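Local atomic coordinates of response regulator aspartate phosphatase I (Bacillus subtilis subsp. subtilis, PDB entry 4I1A), a protein that dephosphorylates the sporulation phosphotransferase Spo0F and activates excision and transfer of the mobile element ICEBs1 by inactivating its repressor ImmR. Residues A303-I307 / A324-L328. Numbering follows the deposited sequence.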
loop_
_atom_site.group_PDB
_atom_site.type_symbol
_atom_site.label_atom_id
_atom_site.label_comp_id
_atom_site.label_asym_id
_atom_site.label_seq_id
_atom_site.Cartn_x
_atom_site.Cartn_y
_atom_site.Cartn_z
ATOM N N ALA A 303 3.115 9.616 -13.643
ATOM C CA ALA A 303 2.451 10.821 -13.154
ATOM C C ALA A 303 2.960 11.206 -11.759
ATOM O O ALA A 303 3.158 12.390 -11.449
ATOM C CB ALA A 303 0.936 10.636 -13.150
ATOM N N LYS A 304 3.195 10.211 -10.917
ATOM C CA LYS A 304 3.681 10.509 -9.582
ATOM C C LYS A 304 5.099 11.089 -9.578
ATOM O O LYS A 304 5.371 12.047 -8.847
ATOM C CB LYS A 304 3.544 9.287 -8.661
ATOM C CG LYS A 304 2.087 8.994 -8.279
ATOM C CD LYS A 304 1.919 7.630 -7.613
ATOM C CE LYS A 304 0.494 7.494 -7.065
ATOM N NZ LYS A 304 0.137 6.102 -6.686
ATOM N N PHE A 305 6.000 10.522 -10.384
ATOM C CA PHE A 305 7.333 11.129 -10.550
ATOM C C PHE A 305 7.253 12.570 -11.066
ATOM O O PHE A 305 8.015 13.432 -10.630
ATOM C CB PHE A 305 8.253 10.272 -11.425
ATOM C CG PHE A 305 8.880 9.127 -10.685
ATOM C CD1 PHE A 305 9.866 9.358 -9.728
ATOM C CD2 PHE A 305 8.461 7.819 -10.907
ATOM C CE1 PHE A 305 10.438 8.298 -9.021
ATOM C CE2 PHE A 305 9.033 6.756 -10.205
ATOM C CZ PHE A 305 10.024 6.997 -9.269
ATOM N N LYS A 306 6.280 12.843 -11.935
ATOM C CA LYS A 306 6.055 14.213 -12.412
ATOM C C LYS A 306 5.704 15.206 -11.296
ATOM O O LYS A 306 6.022 16.397 -11.397
ATOM C CB LYS A 306 5.012 14.266 -13.538
ATOM C CG LYS A 306 5.403 13.485 -14.795
ATOM C CD LYS A 306 6.885 13.681 -15.165
ATOM C CE LYS A 306 7.453 12.494 -15.976
ATOM N NZ LYS A 306 7.411 11.182 -15.229
ATOM N N ILE A 307 5.057 14.723 -10.238
ATOM C CA ILE A 307 4.769 15.570 -9.080
ATOM C C ILE A 307 6.063 15.915 -8.339
ATOM O O ILE A 307 6.311 17.079 -8.011
ATOM C CB ILE A 307 3.781 14.905 -8.086
ATOM C CG1 ILE A 307 2.398 14.731 -8.729
ATOM C CG2 ILE A 307 3.673 15.740 -6.789
ATOM C CD1 ILE A 307 1.447 13.856 -7.882
ATOM N N ALA A 324 -0.140 16.163 -13.611
ATOM C CA ALA A 324 -0.042 14.842 -13.021
ATOM C C ALA A 324 -1.307 14.498 -12.216
ATOM O O ALA A 324 -1.793 13.362 -12.288
ATOM C CB ALA A 324 1.183 14.759 -12.161
ATOM N N PHE A 325 -1.832 15.478 -11.467
ATOM C CA PHE A 325 -3.088 15.308 -10.721
ATOM C C PHE A 325 -4.278 15.139 -11.645
ATOM O O PHE A 325 -5.207 14.401 -11.340
ATOM C CB PHE A 325 -3.347 16.461 -9.718
ATOM C CG PHE A 325 -2.592 16.302 -8.419
ATOM C CD1 PHE A 325 -2.916 15.284 -7.538
ATOM C CD2 PHE A 325 -1.547 17.147 -8.093
ATOM C CE1 PHE A 325 -2.216 15.118 -6.352
ATOM C CE2 PHE A 325 -0.847 16.989 -6.910
ATOM C CZ PHE A 325 -1.179 15.972 -6.040
ATOM N N SER A 326 -4.252 15.833 -12.773
ATOM C CA SER A 326 -5.254 15.613 -13.802
ATOM C C SER A 326 -5.215 14.154 -14.242
ATOM O O SER A 326 -6.256 13.515 -14.362
ATOM C CB SER A 326 -5.008 16.513 -15.020
ATOM O OG SER A 326 -5.310 17.865 -14.747
ATOM N N TYR A 327 -4.017 13.619 -14.481
ATOM C CA TYR A 327 -3.943 12.247 -14.970
ATOM C C TYR A 327 -4.512 11.291 -13.932
ATOM O O TYR A 327 -5.342 10.435 -14.253
ATOM C CB TYR A 327 -2.525 11.803 -15.365
ATOM C CG TYR A 327 -2.532 10.329 -15.711
ATOM C CD1 TYR A 327 -2.911 9.896 -16.985
ATOM C CD2 TYR A 327 -2.228 9.362 -14.750
ATOM C CE1 TYR A 327 -2.955 8.545 -17.301
ATOM C CE2 TYR A 327 -2.269 8.010 -15.056
ATOM C CZ TYR A 327 -2.633 7.607 -16.326
ATOM O OH TYR A 327 -2.683 6.262 -16.608
ATOM N N LEU A 328 -4.053 11.447 -12.694
ATOM C CA LEU A 328 -4.491 10.590 -11.593
ATOM C C LEU A 328 -6.000 10.662 -11.385
ATOM O O LEU A 328 -6.670 9.632 -11.304
ATOM C CB LEU A 328 -3.758 10.957 -10.309
ATOM C CG LEU A 328 -2.276 10.583 -10.308
ATOM C CD1 LEU A 328 -1.563 11.117 -9.067
ATOM C CD2 LEU A 328 -2.112 9.066 -10.436
#
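With CG1 anti to its carbonyl carbon (chi1 -66°) and an extended chi2, Ile307 sends CD1 across to Phe325, whose own CG is likewise anti to the carbonyl carbon, an orientation that swings the ring back toward helix 299-313. The methyl lies over one face of that ring, 4.1 Å from the centroid and 20° off the normal. It is displaced toward the rim, where CZ of Phe325 is the nearest ring atom to CD1 of Ile307 at 3.8 Å; this geometry meets the definition of a CH-pi contact. Further back along the same side chain, CG1 of Ile307 packs on CB of Ala324 at 3.6 Å.

Ala303 and Ala324 are the closest pair by CA across the two segments, 4.7 Å apart. Ala303 CB also lies 3.8 Å from CD2 of Tyr327, which meets it obliquely, and 4.3 Å from CG of Leu328. CD1 of Leu328 comes to 4.2 Å from CD1 of Ile307 and also meets the aliphatic stem of Lys304, whose NZ is engaged in salt bridges with Glu300 and Asp336.

No hydrogen bond joins the segments; the side-chain contacts between them are apolar. Phe340 of helix 334-351 touches both Lys304 and Phe325, continuing the buried layer to the next helix. The axes of the two segments come to 9.0 Å and run at 153°, nearly antiparallel, consistent with neighbouring helices in the large C-terminal tetratricopeptide repeat domain, here the helix that carries the end of the predicted fifth repeat and the helix after it.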